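Local coordinates for hypothetical protein yxiM (Bacillus subtilis, PDB 2O14), which is an uncharacterised member of the GDSL lipolytic enzyme family that probably acts as an esterase and carries a galactose-binding-like beta domain, at residues D19-S24 / V62-V67; N77-N81 / L132-V136; V91-N97 / T146-I152. All blocks are in the same frame, centred on the assembly; numbering follows the deposited sequence.

Contact 1 (D19-S24 / V62-V67); sequences DFGSGS and VKSDAV. With MN (manganese (II) ion), chain B.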
ATOM      1  N   ASP A  19     -10.260  20.851   7.664  1.00 23.77           N
ATOM      2  CA  ASP A  19      -9.016  21.202   8.344  1.00 23.73           C
ATOM      3  C   ASP A  19      -9.208  20.790   9.802  1.00 23.35           C
ATOM      4  O   ASP A  19      -9.863  21.485  10.572  1.00 23.70           O
ATOM      5  CB  ASP A  19      -8.751  22.713   8.238  1.00 21.07           C
ATOM      6  CG  ASP A  19      -7.636  23.185   9.165  1.00 21.95           C
ATOM      7  OD1 ASP A  19      -6.786  22.357   9.538  1.00 20.73           O
ATOM      8  OD2 ASP A  19      -7.600  24.388   9.515  1.00 22.83           O
ATOM      9  N   PHE A  20      -8.641  19.647  10.164  1.00 18.67           N
ATOM     10  CA  PHE A  20      -8.766  19.103  11.513  1.00 17.73           C
ATOM     11  C   PHE A  20      -7.866  19.765  12.548  1.00 18.29           C
ATOM     12  O   PHE A  20      -6.699  20.047  12.285  1.00 19.49           O
ATOM     13  CB  PHE A  20      -8.489  17.603  11.470  1.00 15.83           C
ATOM     14  CG  PHE A  20      -9.493  16.831  10.657  1.00 16.52           C
ATOM     15  CD1 PHE A  20     -10.704  16.423  11.224  1.00 14.38           C
ATOM     16  CD2 PHE A  20      -9.242  16.533   9.319  1.00 14.98           C
ATOM     17  CE1 PHE A  20     -11.652  15.730  10.466  1.00 16.75           C
ATOM     18  CE2 PHE A  20     -10.183  15.837   8.549  1.00 16.03           C
ATOM     19  CZ  PHE A  20     -11.391  15.436   9.126  1.00 14.25           C
ATOM     20  N   GLY A  21      -8.418  19.996  13.734  1.00 17.60           N
ATOM     21  CA  GLY A  21      -7.659  20.625  14.801  1.00 18.65           C
ATOM     22  C   GLY A  21      -8.372  21.850  15.338  1.00 18.83           C
ATOM     23  O   GLY A  21      -9.347  22.308  14.746  1.00 19.62           O
ATOM     24  N   SER A  22      -7.883  22.394  16.449  1.00 22.29           N
ATOM     25  CA  SER A  22      -8.508  23.573  17.044  1.00 25.11           C
ATOM     26  C   SER A  22      -7.620  24.817  17.091  1.00 24.52           C
ATOM     27  O   SER A  22      -8.064  25.872  17.528  1.00 28.29           O
ATOM     28  CB  SER A  22      -8.984  23.245  18.463  1.00 27.24           C
ATOM     29  OG  SER A  22      -7.898  22.831  19.278  1.00 27.97           O
ATOM     30  N   GLY A  23      -6.374  24.703  16.643  1.00 21.09           N
ATOM     31  CA  GLY A  23      -5.481  25.847  16.700  1.00 20.14           C
ATOM     32  C   GLY A  23      -5.773  26.957  15.706  1.00 20.45           C
ATOM     33  O   GLY A  23      -5.922  28.122  16.083  1.00 18.69           O
ATOM     34  N   SER A  24      -5.843  26.591  14.431  1.00 18.02           N
ATOM     35  CA  SER A  24      -6.105  27.545  13.361  1.00 19.88           C
ATOM     36  C   SER A  24      -7.036  26.923  12.311  1.00 19.32           C
ATOM     37  O   SER A  24      -7.018  25.710  12.090  1.00 21.30           O
ATOM     38  CB  SER A  24      -4.770  27.960  12.715  1.00 20.90           C
ATOM     39  OG  SER A  24      -4.927  29.009  11.769  1.00 22.66           O
ATOM     40  N   VAL A  62      -2.983  24.003   7.210  1.00 18.88           N
ATOM     41  CA  VAL A  62      -3.781  22.949   7.824  1.00 16.95           C
ATOM     42  C   VAL A  62      -2.926  21.891   8.524  1.00 17.75           C
ATOM     43  O   VAL A  62      -3.439  21.075   9.286  1.00 17.73           O
ATOM     44  CB  VAL A  62      -4.695  22.269   6.782  1.00 16.31           C
ATOM     45  CG1 VAL A  62      -5.689  23.285   6.237  1.00 14.53           C
ATOM     46  CG2 VAL A  62      -3.867  21.680   5.654  1.00 14.99           C
ATOM     47  N   LYS A  63      -1.618  21.925   8.283  1.00 19.69           N
ATOM     48  CA  LYS A  63      -0.694  20.971   8.889  1.00 19.70           C
ATOM     49  C   LYS A  63      -0.187  21.438  10.255  1.00 20.59           C
ATOM     50  O   LYS A  63       0.596  20.741  10.905  1.00 19.66           O
ATOM     51  CB  LYS A  63       0.498  20.731   7.957  1.00 16.77           C
ATOM     52  CG  LYS A  63       0.114  20.079   6.644  1.00 19.96           C
ATOM     53  CD  LYS A  63       1.342  19.756   5.817  1.00 23.13           C
ATOM     54  CE  LYS A  63       0.970  19.121   4.498  1.00 22.66           C
ATOM     55  NZ  LYS A  63       2.195  18.795   3.713  1.00 29.61           N
ATOM     56  N   SER A  64      -0.641  22.612  10.684  1.00 18.05           N
ATOM     57  CA  SER A  64      -0.237  23.172  11.970  1.00 17.02           C
ATOM     58  C   SER A  64      -1.013  22.546  13.133  1.00 16.21           C
ATOM     59  O   SER A  64      -0.633  22.693  14.293  1.00 14.42           O
ATOM     60  CB  SER A  64      -0.470  24.683  11.979  1.00 17.57           C
ATOM     61  OG  SER A  64      -1.862  24.956  12.009  1.00 19.39           O
ATOM     62  N   ASP A  65      -2.116  21.871  12.829  1.00 14.14           N
ATOM     63  CA  ASP A  65      -2.910  21.241  13.880  1.00 13.71           C
ATOM     64  C   ASP A  65      -3.575  19.961  13.385  1.00 13.59           C
ATOM     65  O   ASP A  65      -3.588  19.689  12.184  1.00 12.98           O
ATOM     66  CB  ASP A  65      -3.962  22.220  14.418  1.00 13.80           C
ATOM     67  CG  ASP A  65      -4.865  22.783  13.329  1.00 13.92           C
ATOM     68  OD1 ASP A  65      -4.731  22.384  12.154  1.00 15.75           O
ATOM     69  OD2 ASP A  65      -5.721  23.631  13.651  1.00 16.95           O
ATOM     70  N   ALA A  66      -4.129  19.181  14.309  1.00 13.63           N
ATOM     71  CA  ALA A  66      -4.767  17.925  13.938  1.00 14.69           C
ATOM     72  C   ALA A  66      -5.604  17.340  15.063  1.00 14.01           C
ATOM     73  O   ALA A  66      -5.715  17.921  16.136  1.00 14.91           O
ATOM     74  CB  ALA A  66      -3.695  16.914  13.528  1.00 20.75           C
ATOM     75  N   VAL A  67      -6.213  16.193  14.783  1.00 16.29           N
ATOM     76  CA  VAL A  67      -6.993  15.464  15.774  1.00 16.71           C
ATOM     77  C   VAL A  67      -6.275  14.131  15.891  1.00 17.84           C
ATOM     78  O   VAL A  67      -5.690  13.650  14.914  1.00 18.02           O
ATOM     79  CB  VAL A  67      -8.449  15.190  15.318  1.00 15.82           C
ATOM     80  CG1 VAL A  67      -9.291  16.458  15.440  1.00 16.79           C
ATOM     81  CG2 VAL A  67      -8.457  14.672  13.894  1.00 11.78           C
TER
HETATM   82 MN    MN B 376      -6.343  23.855  11.376  1.00 21.30          MN
HETATM   83  O   HOH W   1      -5.825  21.171  17.427  1.00 19.82           O
HETATM   84  O   HOH W   2      -8.455  23.086  12.040  1.00 15.25           O
HETATM   85  O   HOH W   3      -4.603  24.897  10.631  1.00 16.86           O
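Asp19 and Asp65 close on one manganese ion from the two segments, and metal coordination is the main polar link between them. Asp19 is bidentate, its OD2 lying 2.3 Å from the manganese, and Asp65 is bidentate as well, with OD1 at 2.3 Å. The two carboxylate planes stand 48° apart, the side chains meet at about a right angle, and all four carboxylate oxygens bind the ion. Ser24 O gives the shortest of the metal bonds at 2.1 Å, and two waters bring the number of ligand atoms to seven. Short gaps between oxygens, such as 2.9 Å from Ser24 O to Asp65 OD2, are therefore gaps between ligands of one cation. With chi1 at 55°, Asp65 CG sits between its backbone N and carbonyl carbon, and the carboxylate reaches across to the 19-24 loop.

Ser24 N donates a nearly straight hydrogen bond to Asp65 OD2, approaching from 40° above the carboxylate plane. Asp65 OD2 thus ties the loop's backbone to the metal. A further link runs through water, which accepts from Ser22 N and donates weakly to Ala66 O.

Such a metal site, built from the end of strand 15-20, the loop after it and the start of strand 65-69, both of which pair with strand 146-156, is in keeping with the galactose-binding-like domain, whose relatives often hold a structural cation at the sandwich edge.

The backbones also pack closely. Gly21 lies with its CA 4.0 Å from that of Ala66; a CB there would run into Asp65 CG and Ala66 N. Ala66 CA makes a CH...O contact with Phe20 O.

Val62 CG1 packs 3.5 Å from Asp19 CG beside the ion; away from it, Val67 CG2 meets Phe20 CB at 3.8 Å and approaches the ring obliquely.

Contact 2 (N77-N81 / L132-V136); sequences NNTFN and LNLLV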
ATOM      1  N   ASN A  77     -15.255   2.198  15.787  1.00 16.73           N
ATOM      2  CA  ASN A  77     -16.353   3.113  15.513  1.00 19.00           C
ATOM      3  C   ASN A  77     -15.861   4.536  15.697  1.00 17.96           C
ATOM      4  O   ASN A  77     -16.603   5.488  15.458  1.00 17.60           O
ATOM      5  CB  ASN A  77     -17.524   2.855  16.467  1.00 38.93           C
ATOM      6  CG  ASN A  77     -18.383   1.691  16.025  1.00 44.44           C
ATOM      7  OD1 ASN A  77     -19.042   1.045  16.839  1.00 46.71           O
ATOM      8  ND2 ASN A  77     -18.390   1.423  14.719  1.00 46.14           N
ATOM      9  N   ASN A  78     -14.607   4.668  16.131  1.00 16.84           N
ATOM     10  CA  ASN A  78     -13.997   5.974  16.347  1.00 16.69           C
ATOM     11  C   ASN A  78     -13.613   6.600  15.005  1.00 15.71           C
ATOM     12  O   ASN A  78     -12.435   6.838  14.738  1.00 16.26           O
ATOM     13  CB  ASN A  78     -12.738   5.840  17.211  1.00 15.83           C
ATOM     14  CG  ASN A  78     -12.222   7.187  17.702  1.00 18.19           C
ATOM     15  OD1 ASN A  78     -11.024   7.364  17.935  1.00 20.20           O
ATOM     16  ND2 ASN A  78     -13.130   8.136  17.879  1.00 13.04           N
ATOM     17  N   THR A  79     -14.602   6.874  14.165  1.00 13.02           N
ATOM     18  CA  THR A  79     -14.322   7.457  12.853  1.00 12.68           C
ATOM     19  C   THR A  79     -14.813   8.884  12.672  1.00 12.42           C
ATOM     20  O   THR A  79     -15.561   9.420  13.487  1.00  9.07           O
ATOM     21  CB  THR A  79     -14.990   6.645  11.729  1.00 17.26           C
ATOM     22  OG1 THR A  79     -16.397   6.533  12.003  1.00 15.82           O
ATOM     23  CG2 THR A  79     -14.366   5.257  11.613  1.00 20.00           C
ATOM     24  N   PHE A  80     -14.357   9.494  11.586  1.00 15.54           N
ATOM     25  CA  PHE A  80     -14.806  10.816  11.195  1.00 16.94           C
ATOM     26  C   PHE A  80     -15.796  10.433  10.101  1.00 14.93           C
ATOM     27  O   PHE A  80     -15.427   9.710   9.174  1.00 15.84           O
ATOM     28  CB  PHE A  80     -13.671  11.628  10.573  1.00 18.16           C
ATOM     29  CG  PHE A  80     -14.144  12.830   9.798  1.00 17.99           C
ATOM     30  CD1 PHE A  80     -14.706  13.922  10.455  1.00 19.19           C
ATOM     31  CD2 PHE A  80     -14.043  12.860   8.411  1.00 18.86           C
ATOM     32  CE1 PHE A  80     -15.160  15.027   9.739  1.00 17.60           C
ATOM     33  CE2 PHE A  80     -14.494  13.957   7.684  1.00 19.45           C
ATOM     34  CZ  PHE A  80     -15.053  15.043   8.350  1.00 20.91           C
ATOM     35  N   ASN A  81     -17.037  10.888  10.206  1.00 13.60           N
ATOM     36  CA  ASN A  81     -18.033  10.558   9.191  1.00 14.95           C
ATOM     37  C   ASN A  81     -18.377  11.778   8.362  1.00 16.61           C
ATOM     38  O   ASN A  81     -18.337  12.908   8.852  1.00 15.20           O
ATOM     39  CB  ASN A  81     -19.332  10.054   9.824  1.00 23.88           C
ATOM     40  CG  ASN A  81     -19.100   9.008  10.882  1.00 24.21           C
ATOM     41  OD1 ASN A  81     -18.125   8.262  10.831  1.00 27.22           O
ATOM     42  ND2 ASN A  81     -20.012   8.934  11.845  1.00 27.70           N
ATOM     43  N   LEU A 132     -19.158   8.275   4.314  1.00 22.70           N
ATOM     44  CA  LEU A 132     -17.768   7.823   4.395  1.00 21.00           C
ATOM     45  C   LEU A 132     -17.330   7.835   5.859  1.00 20.99           C
ATOM     46  O   LEU A 132     -17.538   8.824   6.561  1.00 19.48           O
ATOM     47  CB  LEU A 132     -16.865   8.760   3.583  1.00 20.04           C
ATOM     48  CG  LEU A 132     -15.352   8.533   3.685  1.00 20.30           C
ATOM     49  CD1 LEU A 132     -14.976   7.199   3.052  1.00 16.76           C
ATOM     50  CD2 LEU A 132     -14.621   9.671   2.991  1.00 17.43           C
ATOM     51  N   ASN A 133     -16.733   6.736   6.318  1.00 17.56           N
ATOM     52  CA  ASN A 133     -16.271   6.636   7.702  1.00 18.37           C
ATOM     53  C   ASN A 133     -14.792   6.283   7.676  1.00 17.42           C
ATOM     54  O   ASN A 133     -14.405   5.170   7.303  1.00 17.88           O
ATOM     55  CB  ASN A 133     -17.077   5.576   8.456  1.00 22.07           C
ATOM     56  CG  ASN A 133     -18.570   5.677   8.166  1.00 23.35           C
ATOM     57  OD1 ASN A 133     -19.048   5.165   7.157  1.00 27.33           O
ATOM     58  ND2 ASN A 133     -19.304   6.362   9.036  1.00 22.82           N
ATOM     59  N   LEU A 134     -13.974   7.246   8.085  1.00 16.40           N
ATOM     60  CA  LEU A 134     -12.526   7.102   8.049  1.00 16.20           C
ATOM     61  C   LEU A 134     -11.819   7.360   9.378  1.00 16.76           C
ATOM     62  O   LEU A 134     -12.327   8.071  10.243  1.00 15.49           O
ATOM     63  CB  LEU A 134     -11.990   8.059   6.968  1.00 17.36           C
ATOM     64  CG  LEU A 134     -10.499   8.277   6.704  1.00 19.23           C
ATOM     65  CD1 LEU A 134     -10.324   8.945   5.346  1.00 16.27           C
ATOM     66  CD2 LEU A 134      -9.890   9.136   7.809  1.00 17.45           C
ATOM     67  N   LEU A 135     -10.650   6.749   9.543  1.00 18.96           N
ATOM     68  CA  LEU A 135      -9.840   6.957  10.739  1.00 18.71           C
ATOM     69  C   LEU A 135      -8.391   6.682  10.377  1.00 18.69           C
ATOM     70  O   LEU A 135      -8.105   6.071   9.341  1.00 18.51           O
ATOM     71  CB  LEU A 135     -10.259   6.031  11.893  1.00 22.43           C
ATOM     72  CG  LEU A 135      -9.883   4.540  11.865  1.00 24.17           C
ATOM     73  CD1 LEU A 135      -9.751   4.029  13.293  1.00 25.88           C
ATOM     74  CD2 LEU A 135     -10.925   3.730  11.096  1.00 24.04           C
ATOM     75  N   VAL A 136      -7.482   7.166  11.212  1.00 18.34           N
ATOM     76  CA  VAL A 136      -6.059   6.931  11.016  1.00 19.12           C
ATOM     77  C   VAL A 136      -5.848   5.836  12.041  1.00 18.91           C
ATOM     78  O   VAL A 136      -6.354   5.933  13.160  1.00 18.02           O
ATOM     79  CB  VAL A 136      -5.229   8.182  11.355  1.00 17.23           C
ATOM     80  CG1 VAL A 136      -3.739   7.897  11.171  1.00 12.78           C
ATOM     81  CG2 VAL A 136      -5.658   9.328  10.451  1.00 16.16           C
TER
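Phe80 and Asn81 meet Leu132 to Leu134 in an antiparallel strand pairing, with Thr79 just before the strand, buried inside the five-stranded sheet where strand 80-83 lies between 44-46 and 131-138. Phe80 and Leu134 form the hydrogen-bonded pair: Phe80 N donates a nearly straight bond to Leu134 O at 2.8 Å, and Leu134 N returns a bond to Phe80 O at 3.1 Å. Next to it, Asn81 and Asn133 are a non-hydrogen-bonded pair, with Asn81 CA 3.2 Å from Leu132 O in a CH...O contact.

This sheet is one layer of the galactose-binding-like beta sandwich. Phe80 points into the interior between the sheets, its ring edge-to-face with Phe18 and Phe20 of the opposite sheet and Phe46 of its own, and Leu134 points to the same side, against Leu150.

On the other face the two asparagines bond directly. Asn133 ND2 reaches Asn81 OD1 at 2.9 Å, but from above the carbonyl plane, 81° out of it, with the amide planes 69° apart. Thr79 OG1 donates to the same oxygen at 2.7 Å, within that plane, so OD1 is gripped from two directions. A chi1 of 55° turns Thr79 OG1 to Asn81, leaving CG2 to pack 3.8 Å from Leu135 CD2. Replacing Asn81 by a leucine would probably leave Thr79 OG1 and Asn133 ND2 without their shared acceptor, although Asn133 ND2 also donates to Gln131.

Contact 3 (V91-N97 / T146-I152); sequences VKVTLGN and TLSALKI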
ATOM      1  N   VAL A  91      -9.909  10.634  -2.302  1.00 21.28           N
ATOM      2  CA  VAL A  91      -9.631  11.136  -0.970  1.00 21.34           C
ATOM      3  C   VAL A  91      -8.147  11.435  -0.784  1.00 22.02           C
ATOM      4  O   VAL A  91      -7.304  10.541  -0.874  1.00 22.60           O
ATOM      5  CB  VAL A  91     -10.065  10.126   0.111  1.00 22.09           C
ATOM      6  CG1 VAL A  91      -9.783  10.698   1.499  1.00 23.08           C
ATOM      7  CG2 VAL A  91     -11.534   9.809  -0.037  1.00 21.24           C
ATOM      8  N   LYS A  92      -7.829  12.699  -0.544  1.00 15.93           N
ATOM      9  CA  LYS A  92      -6.450  13.087  -0.313  1.00 18.19           C
ATOM     10  C   LYS A  92      -6.316  13.193   1.199  1.00 17.15           C
ATOM     11  O   LYS A  92      -7.063  13.928   1.842  1.00 17.13           O
ATOM     12  CB  LYS A  92      -6.144  14.435  -0.960  1.00 31.77           C
ATOM     13  CG  LYS A  92      -4.731  14.919  -0.682  1.00 39.11           C
ATOM     14  CD  LYS A  92      -4.596  16.409  -0.951  1.00 44.58           C
ATOM     15  CE  LYS A  92      -3.236  16.933  -0.523  1.00 48.00           C
ATOM     16  NZ  LYS A  92      -3.149  18.410  -0.720  1.00 52.54           N
ATOM     17  N   VAL A  93      -5.374  12.447   1.761  1.00 18.71           N
ATOM     18  CA  VAL A  93      -5.163  12.436   3.203  1.00 18.58           C
ATOM     19  C   VAL A  93      -3.904  13.185   3.607  1.00 18.48           C
ATOM     20  O   VAL A  93      -2.857  13.030   2.981  1.00 17.45           O
ATOM     21  CB  VAL A  93      -5.027  10.991   3.741  1.00 21.80           C
ATOM     22  CG1 VAL A  93      -4.832  11.012   5.254  1.00 22.55           C
ATOM     23  CG2 VAL A  93      -6.243  10.176   3.363  1.00 20.43           C
ATOM     24  N   THR A  94      -4.014  13.991   4.660  1.00 16.20           N
ATOM     25  CA  THR A  94      -2.879  14.741   5.186  1.00 15.59           C
ATOM     26  C   THR A  94      -2.860  14.490   6.689  1.00 15.91           C
ATOM     27  O   THR A  94      -3.737  14.960   7.412  1.00 16.15           O
ATOM     28  CB  THR A  94      -3.026  16.259   4.952  1.00 16.77           C
ATOM     29  OG1 THR A  94      -3.242  16.516   3.559  1.00 14.09           O
ATOM     30  CG2 THR A  94      -1.759  16.981   5.406  1.00 16.95           C
ATOM     31  N   LEU A  95      -1.861  13.749   7.156  1.00 16.16           N
ATOM     32  CA  LEU A  95      -1.745  13.419   8.570  1.00 17.12           C
ATOM     33  C   LEU A  95      -1.129  14.527   9.415  1.00 16.53           C
ATOM     34  O   LEU A  95      -0.664  15.542   8.897  1.00 17.53           O
ATOM     35  CB  LEU A  95      -0.902  12.146   8.744  1.00 18.83           C
ATOM     36  CG  LEU A  95      -1.291  10.885   7.965  1.00 20.02           C
ATOM     37  CD1 LEU A  95      -0.375   9.726   8.366  1.00 17.45           C
ATOM     38  CD2 LEU A  95      -2.751  10.541   8.253  1.00 17.40           C
ATOM     39  N   GLY A  96      -1.134  14.316  10.728  1.00 18.72           N
ATOM     40  CA  GLY A  96      -0.533  15.265  11.650  1.00 16.95           C
ATOM     41  C   GLY A  96       0.861  14.736  11.935  1.00 17.97           C
ATOM     42  O   GLY A  96       1.482  14.145  11.048  1.00 16.57           O
ATOM     43  N   ASN A  97       1.368  14.931  13.148  1.00 19.09           N
ATOM     44  CA  ASN A  97       2.698  14.419  13.473  1.00 20.09           C
ATOM     45  C   ASN A  97       2.594  12.904  13.418  1.00 18.69           C
ATOM     46  O   ASN A  97       1.758  12.301  14.095  1.00 17.87           O
ATOM     47  CB  ASN A  97       3.135  14.909  14.852  1.00 19.20           C
ATOM     48  CG  ASN A  97       3.377  16.402  14.874  1.00 20.99           C
ATOM     49  OD1 ASN A  97       3.704  16.975  15.911  1.00 24.14           O
ATOM     50  ND2 ASN A  97       3.220  17.045  13.715  1.00 17.13           N
ATOM     51  N   THR A 146      -2.635  10.597  13.952  1.00 17.14           N
ATOM     52  CA  THR A 146      -3.209  11.922  13.773  1.00 16.10           C
ATOM     53  C   THR A 146      -3.641  12.272  12.355  1.00 16.38           C
ATOM     54  O   THR A 146      -3.100  11.749  11.379  1.00 15.50           O
ATOM     55  CB  THR A 146      -2.195  12.976  14.203  1.00 12.73           C
ATOM     56  OG1 THR A 146      -1.047  12.883  13.352  1.00 12.83           O
ATOM     57  CG2 THR A 146      -1.758  12.744  15.640  1.00 11.29           C
ATOM     58  N   LEU A 147      -4.598  13.190  12.257  1.00 14.97           N
ATOM     59  CA  LEU A 147      -5.122  13.625  10.967  1.00 14.99           C
ATOM     60  C   LEU A 147      -5.196  15.158  10.919  1.00 15.16           C
ATOM     61  O   LEU A 147      -5.846  15.770  11.761  1.00 17.05           O
ATOM     62  CB  LEU A 147      -6.517  13.016  10.753  1.00  8.52           C
ATOM     63  CG  LEU A 147      -7.221  13.380   9.440  1.00 11.81           C
ATOM     64  CD1 LEU A 147      -6.403  12.892   8.255  1.00  6.40           C
ATOM     65  CD2 LEU A 147      -8.615  12.778   9.414  1.00 10.20           C
ATOM     66  N   SER A 148      -4.532  15.776   9.943  1.00 13.84           N
ATOM     67  CA  SER A 148      -4.547  17.236   9.816  1.00 13.93           C
ATOM     68  C   SER A 148      -5.572  17.745   8.819  1.00 14.66           C
ATOM     69  O   SER A 148      -6.166  18.796   9.024  1.00 15.72           O
ATOM     70  CB  SER A 148      -3.168  17.772   9.396  1.00 15.90           C
ATOM     71  OG  SER A 148      -2.274  17.854  10.491  1.00 19.14           O
ATOM     72  N   ALA A 149      -5.777  17.020   7.727  1.00 16.08           N
ATOM     73  CA  ALA A 149      -6.740  17.485   6.737  1.00 17.45           C
ATOM     74  C   ALA A 149      -7.231  16.406   5.795  1.00 17.67           C
ATOM     75  O   ALA A 149      -6.618  15.354   5.664  1.00 18.89           O
ATOM     76  CB  ALA A 149      -6.130  18.624   5.923  1.00 11.58           C
ATOM     77  N   LEU A 150      -8.350  16.689   5.140  1.00 14.63           N
ATOM     78  CA  LEU A 150      -8.921  15.780   4.162  1.00 17.07           C
ATOM     79  C   LEU A 150      -9.475  16.587   3.004  1.00 19.87           C
ATOM     80  O   LEU A 150     -10.054  17.659   3.204  1.00 22.07           O
ATOM     81  CB  LEU A 150     -10.070  14.963   4.751  1.00 17.05           C
ATOM     82  CG  LEU A 150      -9.804  13.788   5.684  1.00 19.21           C
ATOM     83  CD1 LEU A 150     -11.140  13.113   6.019  1.00 17.66           C
ATOM     84  CD2 LEU A 150      -8.864  12.796   5.014  1.00 17.01           C
ATOM     85  N   LYS A 151      -9.270  16.080   1.795  1.00 23.04           N
ATOM     86  CA  LYS A 151      -9.803  16.693   0.590  1.00 25.12           C
ATOM     87  C   LYS A 151     -10.536  15.550  -0.092  1.00 25.61           C
ATOM     88  O   LYS A 151      -9.921  14.559  -0.498  1.00 25.82           O
ATOM     89  CB  LYS A 151      -8.693  17.218  -0.323  1.00 41.69           C
ATOM     90  CG  LYS A 151      -8.182  18.601   0.041  1.00 45.75           C
ATOM     91  CD  LYS A 151      -7.275  19.134  -1.059  1.00 50.69           C
ATOM     92  CE  LYS A 151      -6.879  20.579  -0.809  1.00 53.75           C
ATOM     93  NZ  LYS A 151      -6.078  21.122  -1.948  1.00 56.57           N
ATOM     94  N   ILE A 152     -11.852  15.682  -0.197  1.00 22.00           N
ATOM     95  CA  ILE A 152     -12.681  14.655  -0.805  1.00 21.38           C
ATOM     96  C   ILE A 152     -13.330  15.193  -2.080  1.00 23.16           C
ATOM     97  O   ILE A 152     -14.096  16.156  -2.043  1.00 23.93           O
ATOM     98  CB  ILE A 152     -13.750  14.200   0.202  1.00 21.51           C
ATOM     99  CG1 ILE A 152     -13.051  13.700   1.475  1.00 18.54           C
ATOM    100  CG2 ILE A 152     -14.632  13.119  -0.404  1.00 20.16           C
ATOM    101  CD1 ILE A 152     -13.968  13.527   2.664  1.00 19.10           C
TER
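Lys92 and Lys151 run side by side from a hydrogen-bonded antiparallel pair, pointing the same way. Lys92 CB lies 3.8 Å from both the CB and the carbonyl O of Lys151. Farther out, Lys92 CD meets Lys151 CD at 3.8 Å. At the tip, Lys92 NZ stands 4.2 Å from Lys151 NZ, two like charges close together. The chains reach this parallel course from different starts: Lys92 CG lies opposite its backbone N (chi1 177°), whereas Lys151 CG lies beside its own (chi1 -84°). A long, weak ion pair links Lys92 NZ with Glu120.

Between the backbones, Lys92 N donates to Lys151 O at 2.8 Å and an N-H...O angle of 176°, and Lys151 N bonds back to Lys92 O. Further along, Thr94 faces both Ser148 and Ala149 in a classic beta bulge: Thr94 O accepts from Ser148 N at 2.8 Å and from Ala149 N at 2.9 Å, both within its carbonyl plane. Ser148 OG turns to the neighbouring strand and bonds Asp65 O.

The other face is apolar and belongs to the core of the beta sandwich. The Val93 and Leu147 side chains cross at about a right angle, CG1 to CD1 3.9 Å, while Val93 CG2 runs alongside Leu150. Toward Asn97, Thr146 OG1 donates to Asn97 O from above the carbonyl plane, and Gly96 N bonds Thr146 O weakly.

The two lysine ammonium groups probably repel each other somewhat, a cost that Glu120 may partly offset; the lysine tips therefore probably add little attraction, and the holding contacts are the backbone bonds, the aliphatic chains and the apolar face.

All three contacts lie in the galactose-binding-like domain, and contact 3 is central to their arrangement. Its strand 146-156 pairs with both 15-20 and 65-69 of contact 1, whose centre is about 10 Å away; Phe20 N probably hydrogen-bonds Ser148 O at 2.9 Å, and the Ser148 side chain is about 7 Å from the manganese. Contact 2 belongs to the facing sheet, its centre about 12 Å from that of contact 3, and Val136 CG2 packs 3.8 Å from Leu95 CD2. Between contacts 1 and 2, Phe20 CE1 meets Phe80 CD1 at 3.5 Å. The predicted catalytic residues Ser171, Asp339 and His342 belong to none of these contacts.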